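Local coordinates for hypothetical protein DR_0824 (Deinococcus radiodurans, PDB 2IMR) that deaminates aminodeoxyfutalosine to futalosine in menaquinone biosynthesis, using one zinc ion per subunit, at residues G88-T100 and V384-G396. Residues are numbered along the deposited sequence; the frame is centred on the assembly and turned at random.
With ZN (zinc ion), chain B.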
loop_
_atom_site.group_PDB
_atom_site.type_symbol
_atom_site.label_atom_id
_atom_site.label_comp_id
_atom_site.label_asym_id
_atom_site.label_seq_id
_atom_site.Cartn_x
_atom_site.Cartn_y
_atom_site.Cartn_z
ATOM N N GLY A 88 -6.583 -21.467 -14.147
ATOM C CA GLY A 88 -7.216 -20.376 -13.427
ATOM C C GLY A 88 -7.046 -19.006 -14.053
ATOM O O GLY A 88 -6.551 -18.878 -15.173
ATOM N N ALA A 89 -7.442 -17.975 -13.315
ATOM C CA ALA A 89 -7.362 -16.608 -13.818
ATOM C C ALA A 89 -5.960 -16.018 -13.874
ATOM O O ALA A 89 -5.578 -15.396 -14.865
ATOM C CB ALA A 89 -8.266 -15.699 -12.986
ATOM N N VAL A 90 -5.180 -16.220 -12.826
ATOM C CA VAL A 90 -3.860 -15.628 -12.793
ATOM C C VAL A 90 -2.677 -16.527 -12.481
ATOM O O VAL A 90 -2.723 -17.365 -11.576
ATOM C CB VAL A 90 -3.827 -14.459 -11.769
ATOM C CG1 VAL A 90 -2.440 -13.836 -11.723
ATOM C CG2 VAL A 90 -4.890 -13.422 -12.127
ATOM N N ILE A 91 -1.615 -16.338 -13.253
ATOM C CA ILE A 91 -0.364 -17.040 -13.034
ATOM C C ILE A 91 0.654 -15.918 -12.927
ATOM O O ILE A 91 0.869 -15.174 -13.891
ATOM C CB ILE A 91 0.030 -17.965 -14.201
ATOM C CG1 ILE A 91 -0.925 -19.160 -14.265
ATOM C CG2 ILE A 91 1.456 -18.445 -14.003
ATOM C CD1 ILE A 91 -0.603 -20.154 -15.365
ATOM N N ALA A 92 1.261 -15.781 -11.752
ATOM C CA ALA A 92 2.242 -14.729 -11.515
ATOM C C ALA A 92 2.898 -14.899 -10.156
ATOM O O ALA A 92 2.407 -15.646 -9.308
ATOM C CB ALA A 92 1.560 -13.353 -11.592
ATOM N N PRO A 93 4.029 -14.213 -9.929
ATOM C CA PRO A 93 4.701 -14.332 -8.637
ATOM C C PRO A 93 3.717 -13.895 -7.555
ATOM O O PRO A 93 2.734 -13.213 -7.854
ATOM C CB PRO A 93 5.875 -13.362 -8.771
ATOM C CG PRO A 93 6.183 -13.415 -10.241
ATOM C CD PRO A 93 4.810 -13.373 -10.857
ATOM N N PRO A 94 3.952 -14.294 -6.293
ATOM C CA PRO A 94 3.028 -13.885 -5.231
ATOM C C PRO A 94 2.978 -12.360 -5.167
ATOM O O PRO A 94 4.013 -11.697 -5.238
ATOM C CB PRO A 94 3.638 -14.512 -3.980
ATOM C CG PRO A 94 5.098 -14.607 -4.317
ATOM C CD PRO A 94 5.069 -15.076 -5.743
ATOM N N PRO A 95 1.775 -11.788 -5.032
ATOM C CA PRO A 95 1.639 -10.330 -4.971
ATOM C C PRO A 95 2.186 -9.684 -3.708
ATOM O O PRO A 95 2.283 -10.308 -2.653
ATOM C CB PRO A 95 0.138 -10.124 -5.119
ATOM C CG PRO A 95 -0.418 -11.310 -4.380
ATOM C CD PRO A 95 0.462 -12.444 -4.876
ATOM N N VAL A 96 2.546 -8.416 -3.836
ATOM C CA VAL A 96 3.064 -7.645 -2.721
ATOM C C VAL A 96 1.908 -6.895 -2.069
ATOM O O VAL A 96 1.061 -6.325 -2.762
ATOM C CB VAL A 96 4.103 -6.604 -3.200
ATOM C CG1 VAL A 96 4.437 -5.635 -2.065
ATOM C CG2 VAL A 96 5.360 -7.312 -3.693
ATOM N N ASN A 97 1.860 -6.914 -0.742
ATOM C CA ASN A 97 0.825 -6.184 -0.024
ATOM C C ASN A 97 1.549 -4.905 0.340
ATOM O O ASN A 97 2.214 -4.830 1.380
ATOM C CB ASN A 97 0.400 -6.915 1.246
ATOM C CG ASN A 97 -0.837 -6.301 1.871
ATOM O OD1 ASN A 97 -1.103 -5.112 1.691
ATOM N ND2 ASN A 97 -1.586 -7.099 2.619
ATOM N N ALA A 98 1.419 -3.910 -0.533
ATOM C CA ALA A 98 2.105 -2.629 -0.393
ATOM C C ALA A 98 1.656 -1.711 0.732
ATOM O O ALA A 98 2.296 -0.689 0.986
ATOM C CB ALA A 98 2.054 -1.880 -1.729
ATOM N N HIS A 99 0.555 -2.046 1.390
ATOM C CA HIS A 99 0.105 -1.228 2.505
ATOM C C HIS A 99 -0.834 -1.958 3.443
ATOM O O HIS A 99 -1.920 -2.388 3.049
ATOM C CB HIS A 99 -0.601 0.046 2.027
ATOM C CG HIS A 99 -0.975 0.972 3.147
ATOM N ND1 HIS A 99 -0.087 1.872 3.697
ATOM C CD2 HIS A 99 -2.117 1.083 3.868
ATOM C CE1 HIS A 99 -0.666 2.499 4.707
ATOM N NE2 HIS A 99 -1.898 2.036 4.833
ATOM N N THR A 100 -0.400 -2.091 4.690
ATOM C CA THR A 100 -1.217 -2.700 5.724
ATOM C C THR A 100 -0.699 -2.234 7.078
ATOM O O THR A 100 0.325 -1.544 7.165
ATOM C CB THR A 100 -1.181 -4.254 5.663
ATOM O OG1 THR A 100 -2.110 -4.786 6.618
ATOM C CG2 THR A 100 0.212 -4.779 5.973
ATOM N N VAL A 384 -2.791 -6.926 -12.351
ATOM C CA VAL A 384 -1.814 -7.920 -11.937
ATOM C C VAL A 384 -0.409 -7.337 -11.862
ATOM O O VAL A 384 0.316 -7.576 -10.897
ATOM C CB VAL A 384 -1.851 -9.141 -12.882
ATOM C CG1 VAL A 384 -0.769 -10.139 -12.511
ATOM C CG2 VAL A 384 -3.219 -9.796 -12.793
ATOM N N ARG A 385 -0.021 -6.556 -12.866
ATOM C CA ARG A 385 1.302 -5.946 -12.849
ATOM C C ARG A 385 1.443 -5.064 -11.610
ATOM O O ARG A 385 2.486 -5.047 -10.960
ATOM C CB ARG A 385 1.524 -5.100 -14.106
ATOM C CG ARG A 385 2.808 -4.297 -14.048
ATOM C CD ARG A 385 2.814 -3.151 -15.044
ATOM N NE ARG A 385 3.736 -2.106 -14.611
ATOM C CZ ARG A 385 5.038 -2.292 -14.416
ATOM N NH1 ARG A 385 5.576 -3.486 -14.623
ATOM N NH2 ARG A 385 5.799 -1.289 -13.994
ATOM N N ALA A 386 0.387 -4.328 -11.283
ATOM C CA ALA A 386 0.410 -3.455 -10.116
ATOM C C ALA A 386 0.597 -4.264 -8.835
ATOM O O ALA A 386 1.410 -3.914 -7.980
ATOM C CB ALA A 386 -0.887 -2.652 -10.038
ATOM N N ALA A 387 -0.160 -5.349 -8.711
ATOM C CA ALA A 387 -0.088 -6.191 -7.523
ATOM C C ALA A 387 1.313 -6.725 -7.276
ATOM O O ALA A 387 1.776 -6.782 -6.135
ATOM C CB ALA A 387 -1.072 -7.355 -7.643
ATOM N N VAL A 388 1.993 -7.108 -8.350
ATOM C CA VAL A 388 3.330 -7.669 -8.234
ATOM C C VAL A 388 4.470 -6.664 -8.402
ATOM O O VAL A 388 5.207 -6.392 -7.451
ATOM C CB VAL A 388 3.524 -8.817 -9.249
ATOM C CG1 VAL A 388 4.920 -9.407 -9.109
ATOM C CG2 VAL A 388 2.467 -9.887 -9.022
ATOM N N LYS A 389 4.621 -6.117 -9.606
ATOM C CA LYS A 389 5.703 -5.172 -9.864
ATOM C C LYS A 389 5.500 -3.825 -9.184
ATOM O O LYS A 389 6.431 -3.274 -8.603
ATOM C CB LYS A 389 5.886 -4.960 -11.368
ATOM C CG LYS A 389 7.073 -4.059 -11.717
ATOM C CD LYS A 389 8.383 -4.637 -11.186
ATOM C CE LYS A 389 9.568 -3.745 -11.533
ATOM N NZ LYS A 389 10.870 -4.333 -11.098
ATOM N N GLY A 390 4.285 -3.295 -9.265
ATOM C CA GLY A 390 4.007 -2.017 -8.634
ATOM C C GLY A 390 4.377 -2.047 -7.160
ATOM O O GLY A 390 5.078 -1.164 -6.670
ATOM N N GLY A 391 3.910 -3.074 -6.453
ATOM C CA GLY A 391 4.202 -3.199 -5.034
ATOM C C GLY A 391 5.677 -3.368 -4.729
ATOM O O GLY A 391 6.194 -2.799 -3.763
ATOM N N GLN A 392 6.358 -4.162 -5.547
ATOM C CA GLN A 392 7.781 -4.406 -5.363
ATOM C C GLN A 392 8.545 -3.082 -5.458
ATOM O O GLN A 392 9.471 -2.826 -4.688
ATOM C CB GLN A 392 8.278 -5.391 -6.432
ATOM C CG GLN A 392 9.697 -5.917 -6.232
ATOM C CD GLN A 392 10.767 -4.914 -6.620
ATOM O OE1 GLN A 392 10.687 -4.282 -7.675
ATOM N NE2 GLN A 392 11.783 -4.769 -5.774
ATOM N N ARG A 393 8.144 -2.231 -6.393
ATOM C CA ARG A 393 8.821 -0.955 -6.555
ATOM C C ARG A 393 8.621 -0.057 -5.336
ATOM O O ARG A 393 9.515 0.701 -4.956
ATOM C CB ARG A 393 8.333 -0.261 -7.826
ATOM C CG ARG A 393 8.607 -1.071 -9.086
ATOM C CD ARG A 393 8.418 -0.219 -10.319
ATOM N NE ARG A 393 9.398 0.859 -10.354
ATOM C CZ ARG A 393 9.220 2.012 -10.990
ATOM N NH1 ARG A 393 8.091 2.245 -11.646
ATOM N NH2 ARG A 393 10.174 2.934 -10.966
ATOM N N VAL A 394 7.449 -0.153 -4.719
ATOM C CA VAL A 394 7.135 0.641 -3.536
ATOM C C VAL A 394 7.844 0.140 -2.278
ATOM O O VAL A 394 8.479 0.919 -1.567
ATOM C CB VAL A 394 5.601 0.656 -3.259
ATOM C CG1 VAL A 394 5.312 1.261 -1.888
ATOM C CG2 VAL A 394 4.886 1.449 -4.337
ATOM N N VAL A 395 7.758 -1.161 -2.015
ATOM C CA VAL A 395 8.353 -1.718 -0.804
ATOM C C VAL A 395 9.774 -2.241 -0.935
ATOM O O VAL A 395 10.424 -2.533 0.074
ATOM C CB VAL A 395 7.473 -2.859 -0.225
ATOM C CG1 VAL A 395 6.039 -2.384 -0.089
ATOM C CG2 VAL A 395 7.545 -4.095 -1.119
ATOM N N GLY A 396 10.254 -2.361 -2.167
ATOM C CA GLY A 396 11.599 -2.859 -2.388
ATOM C C GLY A 396 11.707 -4.341 -2.085
ATOM O O GLY A 396 10.768 -5.101 -2.320
HETATM ZN ZN ZN B . -2.915 2.783 6.550
HETATM O O HOH W 1 -4.599 2.809 5.939
#
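Val-96 drives its side chain into the surface of helix 380-395, where the chain passes from the small beta-sheet domain into the metal-dependent TIM barrel of the amidohydrolase fold. The packing is tight here. Gly-391 has no side chain, and a CB on it would clash with Val-96 CB; instead Val-96 CG1 comes within 3.7 Å of Gly-391 C and meets Val-395 CG2 tip to tip at 3.6 Å. CG1 lies opposite the backbone N (chi1 169°), which turns the other methyl, CG2, over the peptide N of Gln-392. The backbone joins in: Val-96 N donates to Ala-387 O over 2.9 Å, at the wider pi-type turn 386-390, with the donor tilted 30° out of the carbonyl plane. Replacing Val-96 with an alanine would probably open a gap over Gly-391 and strip Val-395 CG2 of its closest partner across the contact.

Toward the small domain the fit is looser. Val-388 still sets CG2 3.5 Å from Pro-93 O, but Val-90 and Val-384, the former partly exposed, meet tip to tip through both methyl pairs, Val-90 CG2 to Val-384 CG2 at 4.0 Å and CG1 to CG1 at 4.1 Å. At the other end Ala-98 CB rests on Gly-391 CA, and the chain then turns a corner at His-99. This residue joins His-101 and His-240 on the zinc ion, with His-99 NE2 2.1 Å from the metal.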